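Local atomic coordinates of putative uncharacterized protein (PDB entry 4ZKQ), a protein that binds chemokines as a decoy receptor encoded by a rodent gammaherpesvirus, probably keeping them from the host receptors they would otherwise engage. Residues 69-75 with 146-152; 161-166 with 177-182; 189-195 with 207-213. The contacts are given in a common frame with arbitrary orientation. Where two conformers were deposited one is given. Residues are numbered along the deposited sequence.

Contact 1: residues 69-75 with 146-152; sequences ETAVLPL and SLAVLRV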
loop_
_atom_site.group_PDB
_atom_site.type_symbol
_atom_site.label_atom_id
_atom_site.label_comp_id
_atom_site.label_asym_id
_atom_site.label_seq_id
_atom_site.Cartn_x
_atom_site.Cartn_y
_atom_site.Cartn_z
ATOM N N GLU A 69 13.263 -18.665 9.659
ATOM C CA GLU A 69 13.525 -17.335 9.122
ATOM C C GLU A 69 12.209 -16.737 8.647
ATOM O O GLU A 69 11.504 -17.344 7.846
ATOM C CB GLU A 69 14.535 -17.403 7.981
ATOM C CG GLU A 69 15.972 -17.556 8.443
ATOM C CD GLU A 69 16.680 -16.222 8.562
ATOM O OE1 GLU A 69 17.326 -15.814 7.575
ATOM O OE2 GLU A 69 16.588 -15.579 9.631
ATOM N N THR A 70 11.888 -15.549 9.153
ATOM C CA THR A 70 10.584 -14.935 8.938
ATOM C C THR A 70 10.686 -13.516 8.386
ATOM O O THR A 70 11.413 -12.688 8.937
ATOM C CB THR A 70 9.797 -14.892 10.258
ATOM O OG1 THR A 70 9.738 -16.211 10.818
ATOM C CG2 THR A 70 8.385 -14.354 10.039
ATOM N N ALA A 71 9.948 -13.247 7.308
ATOM C CA ALA A 71 9.823 -11.899 6.750
ATOM C C ALA A 71 8.385 -11.422 6.906
ATOM O O ALA A 71 7.444 -12.201 6.756
ATOM C CB ALA A 71 10.235 -11.878 5.293
ATOM N N VAL A 72 8.229 -10.145 7.221
ATOM C CA VAL A 72 6.922 -9.545 7.428
ATOM C C VAL A 72 6.810 -8.334 6.519
ATOM O O VAL A 72 7.482 -7.327 6.731
ATOM C CB VAL A 72 6.708 -9.136 8.895
ATOM C CG1 VAL A 72 5.349 -8.473 9.081
ATOM C CG2 VAL A 72 6.835 -10.359 9.806
ATOM N N LEU A 73 5.960 -8.450 5.504
ATOM C CA LEU A 73 5.837 -7.420 4.476
ATOM C C LEU A 73 4.466 -6.744 4.521
ATOM O O LEU A 73 3.444 -7.412 4.662
ATOM C CB LEU A 73 6.075 -8.037 3.100
ATOM C CG LEU A 73 7.409 -8.748 2.921
ATOM C CD1 LEU A 73 7.443 -9.466 1.597
ATOM C CD2 LEU A 73 8.566 -7.769 3.018
ATOM N N PRO A 74 4.435 -5.409 4.412
ATOM C CA PRO A 74 3.139 -4.739 4.337
ATOM C C PRO A 74 2.517 -4.928 2.961
ATOM O O PRO A 74 3.251 -4.884 1.974
ATOM C CB PRO A 74 3.496 -3.276 4.580
ATOM C CG PRO A 74 4.860 -3.146 3.989
ATOM C CD PRO A 74 5.551 -4.454 4.283
ATOM N N LEU A 75 1.205 -5.124 2.881
ATOM C CA LEU A 75 0.573 -5.250 1.574
ATOM C C LEU A 75 0.604 -3.898 0.863
ATOM O O LEU A 75 0.651 -3.847 -0.362
ATOM C CB LEU A 75 -0.851 -5.799 1.693
ATOM C CG LEU A 75 -0.960 -7.252 2.184
ATOM C CD1 LEU A 75 -2.355 -7.797 1.926
ATOM C CD2 LEU A 75 0.065 -8.189 1.556
ATOM N N SER A 146 -2.819 -4.673 6.069
ATOM C CA SER A 146 -2.560 -6.100 6.220
ATOM C C SER A 146 -1.136 -6.459 5.860
ATOM O O SER A 146 -0.399 -5.649 5.296
ATOM C CB SER A 146 -3.531 -6.912 5.362
ATOM O OG SER A 146 -4.863 -6.595 5.701
ATOM N N LEU A 147 -0.761 -7.690 6.195
ATOM C CA LEU A 147 0.607 -8.150 6.059
ATOM C C LEU A 147 0.682 -9.478 5.334
ATOM O O LEU A 147 -0.257 -10.271 5.359
ATOM C CB LEU A 147 1.250 -8.295 7.435
ATOM C CG LEU A 147 1.085 -7.117 8.388
ATOM C CD1 LEU A 147 1.599 -7.518 9.753
ATOM C CD2 LEU A 147 1.815 -5.891 7.859
ATOM N N ALA A 148 1.813 -9.697 4.680
ATOM C CA ALA A 148 2.168 -10.997 4.152
ATOM C C ALA A 148 3.368 -11.460 4.947
ATOM O O ALA A 148 4.285 -10.678 5.195
ATOM C CB ALA A 148 2.485 -10.932 2.684
ATOM N N VAL A 149 3.347 -12.720 5.359
ATOM C CA VAL A 149 4.415 -13.277 6.170
ATOM C C VAL A 149 4.981 -14.475 5.442
ATOM O O VAL A 149 4.239 -15.341 4.991
ATOM C CB VAL A 149 3.917 -13.676 7.572
ATOM C CG1 VAL A 149 5.071 -14.175 8.429
ATOM C CG2 VAL A 149 3.251 -12.498 8.243
ATOM N N LEU A 150 6.300 -14.497 5.299
ATOM C CA LEU A 150 6.986 -15.610 4.668
ATOM C C LEU A 150 7.830 -16.319 5.705
ATOM O O LEU A 150 8.456 -15.672 6.544
ATOM C CB LEU A 150 7.865 -15.139 3.511
ATOM C CG LEU A 150 7.138 -14.481 2.335
ATOM C CD1 LEU A 150 6.944 -13.004 2.609
ATOM C CD2 LEU A 150 7.930 -14.695 1.069
ATOM N N ARG A 151 7.840 -17.647 5.646
ATOM C CA ARG A 151 8.617 -18.448 6.586
ATOM C C ARG A 151 9.357 -19.558 5.860
ATOM O O ARG A 151 8.815 -20.214 4.970
ATOM C CB ARG A 151 7.715 -19.015 7.682
ATOM C CG ARG A 151 7.423 -17.991 8.767
ATOM C CD ARG A 151 6.422 -18.464 9.796
ATOM N NE ARG A 151 6.899 -19.601 10.576
ATOM C CZ ARG A 151 7.715 -19.512 11.620
ATOM N NH1 ARG A 151 8.177 -18.333 12.023
ATOM N NH2 ARG A 151 8.074 -20.615 12.262
ATOM N N VAL A 152 10.619 -19.737 6.234
ATOM C CA VAL A 152 11.477 -20.729 5.605
ATOM C C VAL A 152 12.519 -21.182 6.645
ATOM O O VAL A 152 12.954 -20.382 7.475
ATOM C CB VAL A 152 12.131 -20.149 4.324
ATOM C CG1 VAL A 152 13.085 -19.000 4.660
ATOM C CG2 VAL A 152 12.830 -21.225 3.527
#
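The segments 69-75 and 146-152 are neighbouring strands at the middle of a four-stranded antiparallel sheet, flanked by strands 63-65 and 108-111; the axes of the two short strands come within 4.6 Å and their N-to-C directions differ by 160°. Backbone hydrogen bonds carry the pairing. E69 with V152, A71 with L150 and L73 with A148 are hydrogen-bonded pairs with both bonds made. The bond from L73 N to A148 O is 2.8 Å long. L75 N to S146 O (2.9 Å) adds one more past the end of the strand. Apolar packing occurs on both faces. L73 CD1 meets L150 CD1 at 3.7 Å on the face that also bears A71 and A148, while V72 CG1 lies 3.9 Å from L147 CD1 on the other, where L147 reaches strand 233-244. At the polar end, the R151 guanidinium bonds to the carbonyls of L65 and L66 and T70 OG1 to that of K68; R151 NH1 lies 2.9 Å from T70 OG1.

Contact 2: residues 161-166 with 177-182; sequences IQEALI and CSLWKA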
loop_
_atom_site.group_PDB
_atom_site.type_symbol
_atom_site.label_atom_id
_atom_site.label_comp_id
_atom_site.label_asym_id
_atom_site.label_seq_id
_atom_site.Cartn_x
_atom_site.Cartn_y
_atom_site.Cartn_z
ATOM N N ILE A 161 15.187 -17.085 -1.482
ATOM C CA ILE A 161 14.235 -16.074 -1.941
ATOM C C ILE A 161 14.980 -14.809 -2.367
ATOM O O ILE A 161 15.399 -14.022 -1.529
ATOM C CB ILE A 161 13.205 -15.740 -0.846
ATOM C CG1 ILE A 161 12.514 -17.023 -0.363
ATOM C CG2 ILE A 161 12.163 -14.757 -1.380
ATOM C CD1 ILE A 161 11.888 -16.900 1.000
ATOM N N GLN A 162 15.149 -14.629 -3.675
ATOM C CA GLN A 162 15.900 -13.488 -4.205
ATOM C C GLN A 162 15.139 -12.176 -4.077
ATOM O O GLN A 162 15.726 -11.127 -3.810
ATOM C CB GLN A 162 16.248 -13.706 -5.675
ATOM C CG GLN A 162 17.523 -14.498 -5.902
ATOM C CD GLN A 162 17.368 -15.953 -5.537
ATOM O OE1 GLN A 162 16.258 -16.486 -5.526
ATOM N NE2 GLN A 162 18.482 -16.609 -5.234
ATOM N N GLU A 163 13.835 -12.231 -4.314
ATOM C CA GLU A 163 13.005 -11.043 -4.217
ATOM C C GLU A 163 11.540 -11.425 -4.086
ATOM O O GLU A 163 11.143 -12.540 -4.439
ATOM C CB GLU A 163 13.200 -10.153 -5.444
ATOM C CG GLU A 163 12.616 -10.739 -6.705
ATOM C CD GLU A 163 12.834 -9.864 -7.926
ATOM O OE1 GLU A 163 13.773 -9.048 -7.916
ATOM O OE2 GLU A 163 12.064 -10.003 -8.895
ATOM N N ALA A 164 10.743 -10.487 -3.585
ATOM C CA ALA A 164 9.307 -10.672 -3.503
ATOM C C ALA A 164 8.573 -9.422 -3.972
ATOM O O ALA A 164 8.803 -8.313 -3.481
ATOM C CB ALA A 164 8.900 -11.029 -2.089
ATOM N N LEU A 165 7.698 -9.634 -4.942
ATOM C CA LEU A 165 6.770 -8.623 -5.415
ATOM C C LEU A 165 5.452 -8.744 -4.683
ATOM O O LEU A 165 4.922 -9.845 -4.544
ATOM C CB LEU A 165 6.536 -8.783 -6.923
ATOM C CG LEU A 165 5.392 -7.969 -7.536
ATOM C CD1 LEU A 165 5.717 -6.482 -7.531
ATOM C CD2 LEU A 165 5.077 -8.461 -8.943
ATOM N N ILE A 166 4.925 -7.615 -4.221
ATOM C CA ILE A 166 3.537 -7.547 -3.803
ATOM C C ILE A 166 2.815 -6.564 -4.711
ATOM O O ILE A 166 3.209 -5.408 -4.849
ATOM C CB ILE A 166 3.390 -7.134 -2.335
ATOM C CG1 ILE A 166 3.985 -8.226 -1.437
ATOM C CG2 ILE A 166 1.918 -6.900 -1.990
ATOM C CD1 ILE A 166 4.102 -7.847 0.000
ATOM N N CYS A 177 2.370 -1.327 -6.030
ATOM C CA CYS A 177 3.277 -2.455 -5.942
ATOM C C CYS A 177 4.492 -2.188 -5.078
ATOM O O CYS A 177 4.876 -1.042 -4.844
ATOM C CB CYS A 177 3.712 -2.862 -7.341
ATOM S SG CYS A 177 2.288 -3.311 -8.351
ATOM N N SER A 178 5.095 -3.261 -4.590
ATOM C CA SER A 178 6.330 -3.141 -3.841
ATOM C C SER A 178 7.246 -4.290 -4.209
ATOM O O SER A 178 6.801 -5.424 -4.372
ATOM C CB SER A 178 6.056 -3.114 -2.339
ATOM O OG SER A 178 5.377 -4.277 -1.925
ATOM N N LEU A 179 8.526 -3.977 -4.358
ATOM C CA LEU A 179 9.522 -4.964 -4.744
ATOM C C LEU A 179 10.605 -5.021 -3.684
ATOM O O LEU A 179 11.352 -4.062 -3.496
ATOM C CB LEU A 179 10.106 -4.642 -6.119
ATOM C CG LEU A 179 11.026 -5.708 -6.726
ATOM C CD1 LEU A 179 10.286 -7.023 -6.872
ATOM C CD2 LEU A 179 11.531 -5.224 -8.078
ATOM N N TRP A 180 10.657 -6.154 -2.986
ATOM C CA TRP A 180 11.562 -6.367 -1.864
ATOM C C TRP A 180 12.656 -7.315 -2.315
ATOM O O TRP A 180 12.395 -8.488 -2.549
ATOM C CB TRP A 180 10.813 -6.943 -0.657
ATOM C CG TRP A 180 9.611 -6.152 -0.339
ATOM C CD1 TRP A 180 8.347 -6.360 -0.806
ATOM C CD2 TRP A 180 9.550 -4.989 0.484
ATOM N NE1 TRP A 180 7.498 -5.399 -0.319
ATOM C CE2 TRP A 180 8.215 -4.542 0.482
ATOM C CE3 TRP A 180 10.498 -4.278 1.234
ATOM C CZ2 TRP A 180 7.797 -3.426 1.188
ATOM C CZ3 TRP A 180 10.083 -3.170 1.941
ATOM C CH2 TRP A 180 8.746 -2.752 1.910
ATOM N N LYS A 181 13.871 -6.790 -2.461
ATOM C CA LYS A 181 15.000 -7.580 -2.942
ATOM C C LYS A 181 15.992 -7.876 -1.831
ATOM O O LYS A 181 16.274 -7.027 -0.983
ATOM C CB LYS A 181 15.728 -6.861 -4.079
ATOM C CG LYS A 181 14.885 -6.601 -5.303
ATOM C CD LYS A 181 15.755 -6.136 -6.461
ATOM C CE LYS A 181 14.950 -5.361 -7.482
ATOM N NZ LYS A 181 14.853 -3.907 -7.155
ATOM N N ALA A 182 16.516 -9.093 -1.832
ATOM C CA ALA A 182 17.578 -9.439 -0.911
ATOM C C ALA A 182 18.792 -8.583 -1.276
ATOM O O ALA A 182 19.124 -8.443 -2.450
ATOM C CB ALA A 182 17.910 -10.915 -0.987
#
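Five backbone hydrogen bonds join segments 161-166 and 177-182. A164 and W180 satisfy each other fully, A164 N giving to W180 O (2.8 Å) and W180 N to A164 O (2.9 Å). I166 and S178 do the same, with I166 N to S178 O and S178 N to I166 O both at 2.9 Å, and A182 N closes on Q162 O at 2.9 Å. These are the two strands of a β-hairpin within a mixed sheet, strand 161-169 being bonded on its other edge to strand 85-94 through Q162, E163 and L165. C177 pairs its backbone with K54 and T56 of the next strand and its sulfur with C52 in a disulfide, tying the hairpin to the residue after helix 44-51. Among side chains, the W180 indole NE1 donates to S178 OG (2.9 Å) on the same face, and Q162 NE2 donates to the E95 carbonyl. On the opposite face L165 CB lies 4.1 Å from L179 CD1, and L165 also packs against helix 44-51.

Contact 3: residues 189-195 with 207-213; sequences GLEMKQV and TCIATTL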
loop_
_atom_site.group_PDB
_atom_site.type_symbol
_atom_site.label_atom_id
_atom_site.label_comp_id
_atom_site.label_asym_id
_atom_site.label_seq_id
_atom_site.Cartn_x
_atom_site.Cartn_y
_atom_site.Cartn_z
ATOM N N GLY A 189 15.450 1.243 4.747
ATOM C CA GLY A 189 14.057 1.490 4.405
ATOM C C GLY A 189 13.070 0.627 5.174
ATOM O O GLY A 189 11.962 1.065 5.471
ATOM N N LEU A 190 13.473 -0.604 5.469
ATOM C CA LEU A 190 12.726 -1.491 6.350
ATOM C C LEU A 190 13.669 -2.029 7.411
ATOM O O LEU A 190 14.681 -2.645 7.091
ATOM C CB LEU A 190 12.095 -2.654 5.582
ATOM C CG LEU A 190 11.197 -3.632 6.363
ATOM C CD1 LEU A 190 10.165 -4.245 5.427
ATOM C CD2 LEU A 190 12.000 -4.747 7.017
ATOM N N GLU A 191 13.329 -1.781 8.668
ATOM C CA GLU A 191 14.057 -2.346 9.799
ATOM C C GLU A 191 13.073 -3.166 10.624
ATOM O O GLU A 191 11.955 -2.716 10.871
ATOM C CB GLU A 191 14.687 -1.241 10.653
ATOM C CG GLU A 191 15.658 -0.314 9.911
ATOM C CD GLU A 191 17.024 -0.932 9.648
ATOM O OE1 GLU A 191 17.186 -2.159 9.812
ATOM O OE2 GLU A 191 17.948 -0.175 9.274
ATOM N N MET A 192 13.470 -4.370 11.024
ATOM C CA MET A 192 12.624 -5.202 11.875
ATOM C C MET A 192 13.395 -5.664 13.106
ATOM O O MET A 192 14.576 -6.000 13.022
ATOM C CB MET A 192 12.090 -6.408 11.096
ATOM C CG MET A 192 13.158 -7.343 10.590
ATOM S SD MET A 192 12.563 -8.533 9.358
ATOM C CE MET A 192 11.114 -9.196 10.178
ATOM N N LYS A 193 12.723 -5.658 14.252
ATOM C CA LYS A 193 13.323 -6.156 15.485
ATOM C C LYS A 193 12.270 -6.770 16.399
ATOM O O LYS A 193 11.152 -6.269 16.507
ATOM C CB LYS A 193 14.061 -5.033 16.217
ATOM C CG LYS A 193 13.191 -3.844 16.610
ATOM C CD LYS A 193 13.934 -2.902 17.554
ATOM C CE LYS A 193 13.182 -1.588 17.745
ATOM N NZ LYS A 193 13.007 -1.242 19.184
ATOM N N GLN A 194 12.631 -7.864 17.050
ATOM C CA GLN A 194 11.749 -8.454 18.037
ATOM C C GLN A 194 11.718 -7.566 19.271
ATOM O O GLN A 194 12.754 -7.075 19.721
ATOM C CB GLN A 194 12.198 -9.867 18.396
ATOM C CG GLN A 194 11.311 -10.523 19.432
ATOM C CD GLN A 194 11.694 -11.955 19.688
ATOM O OE1 GLN A 194 12.684 -12.450 19.152
ATOM N NE2 GLN A 194 10.905 -12.638 20.507
ATOM N N VAL A 195 10.515 -7.344 19.789
ATOM C CA VAL A 195 10.310 -6.555 20.993
ATOM C C VAL A 195 9.497 -7.371 21.988
ATOM O O VAL A 195 8.851 -8.349 21.615
ATOM C CB VAL A 195 9.580 -5.230 20.696
ATOM C CG1 VAL A 195 10.465 -4.302 19.871
ATOM C CG2 VAL A 195 8.255 -5.494 19.983
ATOM N N THR A 207 4.817 -13.770 19.696
ATOM C CA THR A 207 6.097 -13.145 19.411
ATOM C C THR A 207 5.822 -11.797 18.764
ATOM O O THR A 207 5.117 -11.729 17.759
ATOM C CB THR A 207 6.947 -14.023 18.479
ATOM O OG1 THR A 207 7.074 -15.331 19.046
ATOM C CG2 THR A 207 8.332 -13.428 18.265
ATOM N N CYS A 208 6.359 -10.730 19.351
ATOM C CA CYS A 208 6.080 -9.379 18.880
ATOM C C CYS A 208 7.255 -8.796 18.101
ATOM O O CYS A 208 8.413 -8.901 18.513
ATOM C CB CYS A 208 5.722 -8.470 20.053
ATOM S SG CYS A 208 4.189 -8.948 20.882
ATOM N N ILE A 209 6.926 -8.187 16.966
ATOM C CA ILE A 209 7.909 -7.621 16.048
ATOM C C ILE A 209 7.532 -6.193 15.718
ATOM O O ILE A 209 6.373 -5.913 15.394
ATOM C CB ILE A 209 7.993 -8.404 14.724
ATOM C CG1 ILE A 209 8.258 -9.886 14.973
ATOM C CG2 ILE A 209 9.077 -7.823 13.807
ATOM C CD1 ILE A 209 7.360 -10.764 14.141
ATOM N N ALA A 210 8.515 -5.300 15.792
ATOM C CA ALA A 210 8.355 -3.935 15.323
ATOM C C ALA A 210 9.026 -3.817 13.960
ATOM O O ALA A 210 10.192 -4.177 13.808
ATOM C CB ALA A 210 8.952 -2.946 16.309
ATOM N N THR A 211 8.271 -3.349 12.969
ATOM C CA THR A 211 8.803 -3.109 11.632
ATOM C C THR A 211 8.698 -1.625 11.343
ATOM O O THR A 211 7.603 -1.070 11.338
ATOM C CB THR A 211 8.043 -3.907 10.550
ATOM O OG1 THR A 211 8.207 -5.308 10.786
ATOM C CG2 THR A 211 8.571 -3.575 9.146
ATOM N N THR A 212 9.838 -0.975 11.133
ATOM C CA THR A 212 9.851 0.445 10.810
ATOM C C THR A 212 10.065 0.617 9.310
ATOM O O THR A 212 11.043 0.122 8.751
ATOM C CB THR A 212 10.940 1.191 11.608
ATOM O OG1 THR A 212 10.750 0.939 13.005
ATOM C CG2 THR A 212 10.874 2.698 11.360
ATOM N N LEU A 213 9.116 1.293 8.672
ATOM C CA LEU A 213 9.182 1.602 7.251
ATOM C C LEU A 213 9.548 3.065 7.090
ATOM O O LEU A 213 8.847 3.935 7.597
ATOM C CB LEU A 213 7.841 1.307 6.572
ATOM C CG LEU A 213 7.309 -0.122 6.712
ATOM C CD1 LEU A 213 5.877 -0.224 6.204
ATOM C CD2 LEU A 213 8.205 -1.104 5.980
HETATM O O HOH W 1 8.417 -11.189 21.303
#
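L190 CD1 and L213 CD2 meet at 3.7 Å on the face that also carries M192, T211, Q194 and I209. Beside them L190 CG rests 3.8 Å from T211 CG2, and M192 CB lies 4.3 Å from I209 CG2; M192 and I209 go on to strand 63-65, touching L63 and L65 respectively. The other face has a second apolar patch, in which V195 CG2 approaches C208 CB (3.9 Å) and V195 CG1 approaches A210 CB (4.1 Å), with L239 of strand 233-244 also against V195. The strands form a β-hairpin, 190-195 pairing antiparallel with 206-223, whose far edge bonds to strand 233-244 in the same mixed sheet. E191 and T212 exchange two backbone hydrogen bonds (E191 N to T212 O 3.0 Å, T212 N to E191 O 2.8 Å), as do K193 and A210 (K193 N to A210 O 3.0 Å, A210 N to K193 O 2.9 Å). The C208-C197 disulfide links strand 206-223 to the chain just after strand 190-195. Towards the polar edge, E191 reaches out to a salt bridge with K61, whose ammonium also bonds to the L190 carbonyl. At the other end the pairing opens: V195 N still gives to C208 O (2.9 Å), but a water stands between C208 N and V195 O, 2.9 Å from each, and accepts from Q194 NE2 at 3.0 Å.

The three contacts follow one another along the chain without interleaving, contact 1 closing before contact 2 and contact 2 before contact 3. Each belongs to a different sheet, and the small sheet of contact 1 lies between the other two: its centre is about 11 Å from that of contact 2 and about 11 Å from that of contact 3, and the centres of contacts 2 and 3 are about 17 Å apart. L73 packs on I166 and W180 of contact 2, whereas T70 and V72 touch M192 of contact 3 and P74 touches L213. W180 CZ3 also meets L190 CD1 directly, at 3.6 Å. Three sheets thus pack against one another, with the first pairing in the chain in the middle.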